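Local structure of congerin-2 (Conger myriaster, 1IS4) at residues A27-I32 with A42-H47. The protein binds beta-galactosides as a homodimeric lectin of the galectin family, though its physiological role is not yet known. Sequence-based numbering, arbitrary orientation.
Sequences ATRFSI and AMHMDH. With GAL (beta-D-galactopyranose), chain B.
R29 forms a salt bridge with D46, side-on through two nitrogens, both directed at OD2: NE donates to the syn lone pair of D46 OD2 at 2.9 Å, whereas R29 NH1, 2.8 Å from D46 OD2, meets that oxygen from above the carboxylate plane. OD2 stays in the guanidinium plane, although the two flat groups stand 75° apart, and R48 NE adds a second salt bridge to the same oxygen. D46 OD1 accepts a hydrogen bond from a water that is also bonded to S31 OG, which is hydrogen-bonded to N33 ND2 as well. R29 NH1 also gives a nearly straight bond (172°) to galactose O3, and H44 NE2 and galactose O4 are hydrogen-bonded at 2.7 Å; N33 OD1 holds H44 ND1, probably steadying the ring. Strands 29-34 and 40-48 form an antiparallel hairpin of the galectin beta-sandwich, with R29, H44 and D46 on its sugar-binding face and F30, I32, M45 and H47 turned to the core between the sheets. Backbone bonds pair F30 with H47 and I32 with M45. F30 O accepts twice, from H47 N (2.8 Å) and, from above the carbonyl plane, from H47 ND1 (3.1 Å). With CG beside its backbone N (chi1 -55°), the H47 imidazole lies over one face of the F30 ring in an offset stack, centroids 4.0 Å apart; F80 meets H47 edge-to-face.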
ATOM      1  N   ALA A  27      19.694  13.603   4.434  1.00  6.23           N
ATOM      2  CA  ALA A  27      19.528  12.413   3.597  1.00  6.98           C
ATOM      3  C   ALA A  27      20.743  12.223   2.709  1.00  5.58           C
ATOM      4  O   ALA A  27      21.295  13.143   2.120  1.00  5.44           O
ATOM      5  CB  ALA A  27      18.331  12.506   2.626  1.00  4.37           C
ATOM      6  N   THR A  28      21.167  10.980   2.614  1.00  5.82           N
ATOM      7  CA  THR A  28      22.226  10.531   1.732  1.00  4.35           C
ATOM      8  C   THR A  28      21.518  10.186   0.389  1.00  5.56           C
ATOM      9  O   THR A  28      21.874  10.709  -0.673  1.00  2.95           O
ATOM     10  CB  THR A  28      22.798   9.414   2.657  1.00  9.01           C
ATOM     11  OG1 THR A  28      24.153   9.679   2.969  1.00 14.06           O
ATOM     12  CG2 THR A  28      22.475   8.116   2.106  1.00  2.63           C
ATOM     13  N   ARG A  29      20.500   9.311   0.383  1.00  3.91           N
ATOM     14  CA  ARG A  29      19.779   8.866  -0.818  1.00  5.14           C
ATOM     15  C   ARG A  29      18.573   8.085  -0.349  1.00  2.97           C
ATOM     16  O   ARG A  29      18.513   7.613   0.793  1.00  4.80           O
ATOM     17  CB  ARG A  29      20.631   7.912  -1.690  1.00  7.05           C
ATOM     18  CG  ARG A  29      21.006   6.650  -0.924  1.00  7.64           C
ATOM     19  CD  ARG A  29      22.197   5.878  -1.391  1.00 12.37           C
ATOM     20  NE  ARG A  29      21.895   5.047  -2.504  1.00 15.16           N
ATOM     21  CZ  ARG A  29      22.131   3.723  -2.579  1.00 13.97           C
ATOM     22  NH1 ARG A  29      21.809   3.104  -3.686  1.00 10.56           N
ATOM     23  NH2 ARG A  29      22.634   2.954  -1.634  1.00 15.43           N
ATOM     24  N   PHE A  30      17.592   7.947  -1.213  1.00  3.44           N
ATOM     25  CA  PHE A  30      16.467   7.082  -0.938  1.00  4.55           C
ATOM     26  C   PHE A  30      16.019   6.584  -2.329  1.00  4.03           C
ATOM     27  O   PHE A  30      16.325   7.211  -3.371  1.00  2.99           O
ATOM     28  CB  PHE A  30      15.305   7.829  -0.233  1.00  2.24           C
ATOM     29  CG  PHE A  30      14.521   8.819  -1.081  1.00  4.01           C
ATOM     30  CD1 PHE A  30      14.976  10.135  -1.207  1.00  6.64           C
ATOM     31  CD2 PHE A  30      13.361   8.402  -1.763  1.00  3.56           C
ATOM     32  CE1 PHE A  30      14.282  11.045  -2.023  1.00  7.21           C
ATOM     33  CE2 PHE A  30      12.683   9.320  -2.567  1.00  6.55           C
ATOM     34  CZ  PHE A  30      13.145  10.633  -2.700  1.00  2.47           C
ATOM     35  N   SER A  31      15.306   5.476  -2.378  1.00  3.81           N
ATOM     36  CA  SER A  31      14.840   4.985  -3.658  1.00  3.90           C
ATOM     37  C   SER A  31      13.407   4.497  -3.615  1.00  2.87           C
ATOM     38  O   SER A  31      12.921   4.144  -2.546  1.00  4.68           O
ATOM     39  CB  SER A  31      15.722   3.851  -4.131  1.00  4.76           C
ATOM     40  OG  SER A  31      15.901   2.818  -3.155  1.00  6.89           O
ATOM     41  N   ILE A  32      12.766   4.447  -4.778  1.00  3.68           N
ATOM     42  CA  ILE A  32      11.424   3.904  -4.967  1.00  5.49           C
ATOM     43  C   ILE A  32      11.756   2.667  -5.846  1.00  5.65           C
ATOM     44  O   ILE A  32      12.499   2.773  -6.842  1.00  4.63           O
ATOM     45  CB  ILE A  32      10.552   4.918  -5.733  1.00  6.81           C
ATOM     46  CG1 ILE A  32      10.363   6.162  -4.881  1.00  8.92           C
ATOM     47  CG2 ILE A  32       9.224   4.253  -6.130  1.00  5.30           C
ATOM     48  CD1 ILE A  32       9.909   7.408  -5.716  1.00 13.56           C
ATOM     49  N   ALA A  42      12.302  -4.449 -10.914  1.00  4.39           N
ATOM     50  CA  ALA A  42      12.315  -4.067 -12.312  1.00  4.80           C
ATOM     51  C   ALA A  42      12.638  -2.586 -12.543  1.00  6.13           C
ATOM     52  O   ALA A  42      13.230  -2.202 -13.564  1.00  6.28           O
ATOM     53  CB  ALA A  42      10.961  -4.392 -12.899  1.00  5.24           C
ATOM     54  N   MET A  43      12.254  -1.709 -11.630  1.00  5.33           N
ATOM     55  CA  MET A  43      12.573  -0.311 -11.770  1.00  5.77           C
ATOM     56  C   MET A  43      13.028   0.181 -10.405  1.00  5.37           C
ATOM     57  O   MET A  43      12.240   0.214  -9.442  1.00  6.60           O
ATOM     58  CB  MET A  43      11.324   0.411 -12.236  1.00  6.09           C
ATOM     59  CG  MET A  43      11.687   1.723 -12.862  1.00 13.89           C
ATOM     60  SD  MET A  43      12.047   2.906 -11.569  1.00 17.26           S
ATOM     61  CE  MET A  43      10.382   3.097 -10.953  1.00 15.81           C
ATOM     62  N   HIS A  44      14.333   0.444 -10.297  1.00  5.81           N
ATOM     63  CA  HIS A  44      14.937   1.046  -9.099  1.00  4.91           C
ATOM     64  C   HIS A  44      15.207   2.522  -9.422  1.00  5.48           C
ATOM     65  O   HIS A  44      15.951   2.764 -10.367  1.00  6.77           O
ATOM     66  CB  HIS A  44      16.250   0.337  -8.753  1.00  4.31           C
ATOM     67  CG  HIS A  44      17.110   0.991  -7.652  1.00  4.73           C
ATOM     68  ND1 HIS A  44      16.910   1.033  -6.345  1.00  3.57           N
ATOM     69  CD2 HIS A  44      18.335   1.593  -7.910  1.00  4.99           C
ATOM     70  CE1 HIS A  44      17.944   1.620  -5.803  1.00  4.81           C
ATOM     71  NE2 HIS A  44      18.795   1.951  -6.733  1.00  4.68           N
ATOM     72  N   MET A  45      14.666   3.519  -8.701  1.00  2.56           N
ATOM     73  CA  MET A  45      14.895   4.907  -8.972  1.00  2.97           C
ATOM     74  C   MET A  45      15.526   5.453  -7.716  1.00  5.23           C
ATOM     75  O   MET A  45      14.846   5.671  -6.702  1.00  3.39           O
ATOM     76  CB  MET A  45      13.559   5.526  -9.232  1.00  3.99           C
ATOM     77  CG  MET A  45      13.668   7.000  -9.439  1.00 10.88           C
ATOM     78  SD  MET A  45      12.009   7.723  -9.634  1.00 18.34           S
ATOM     79  CE  MET A  45      12.819   8.893 -10.659  1.00 16.09           C
ATOM     80  N   ASP A  46      16.827   5.712  -7.739  1.00  3.87           N
ATOM     81  CA  ASP A  46      17.560   6.158  -6.577  1.00  4.61           C
ATOM     82  C   ASP A  46      17.761   7.656  -6.632  1.00  4.84           C
ATOM     83  O   ASP A  46      18.080   8.181  -7.694  1.00  5.47           O
ATOM     84  CB  ASP A  46      18.904   5.418  -6.548  1.00  4.50           C
ATOM     85  CG  ASP A  46      19.550   5.400  -5.189  1.00  7.20           C
ATOM     86  OD1 ASP A  46      18.857   5.454  -4.195  1.00  7.99           O
ATOM     87  OD2 ASP A  46      20.756   5.292  -5.116  1.00  8.23           O
ATOM     88  N   HIS A  47      17.611   8.389  -5.524  1.00  2.84           N
ATOM     89  CA  HIS A  47      17.675   9.832  -5.521  1.00  3.33           C
ATOM     90  C   HIS A  47      18.901  10.125  -4.700  1.00  3.02           C
ATOM     91  O   HIS A  47      18.854   9.895  -3.489  1.00  3.31           O
ATOM     92  CB  HIS A  47      16.437  10.407  -4.842  1.00  4.73           C
ATOM     93  CG  HIS A  47      15.121   9.942  -5.435  1.00  5.44           C
ATOM     94  ND1 HIS A  47      14.636   8.686  -5.458  1.00  6.63           N
ATOM     95  CD2 HIS A  47      14.183  10.777  -5.993  1.00  7.31           C
ATOM     96  CE1 HIS A  47      13.426   8.725  -6.006  1.00  8.47           C
ATOM     97  NE2 HIS A  47      13.182   9.984  -6.320  1.00  8.20           N
TER
HETATM   98  C1  GAL B   2      24.802   1.015  -6.808  1.00 11.73           C
HETATM   99  C2  GAL B   2      24.175   0.998  -5.429  1.00 12.08           C
HETATM  100  C3  GAL B   2      22.882   0.197  -5.415  1.00  8.73           C
HETATM  101  C4  GAL B   2      21.950   0.664  -6.521  1.00  9.29           C
HETATM  102  C5  GAL B   2      22.688   0.638  -7.845  1.00  8.87           C
HETATM  103  C6  GAL B   2      21.822   1.140  -8.978  1.00  9.01           C
HETATM  104  O2  GAL B   2      25.091   0.428  -4.511  1.00 11.74           O
HETATM  105  O3  GAL B   2      22.243   0.374  -4.167  1.00 10.18           O
HETATM  106  O4  GAL B   2      21.483   1.983  -6.249  1.00  7.60           O
HETATM  107  O5  GAL B   2      23.855   1.481  -7.777  1.00  9.60           O
HETATM  108  O6  GAL B   2      22.551   1.145 -10.189  1.00  9.10           O
HETATM  109  O   HOH W   1      18.311   3.824  -2.013  1.00 17.65           O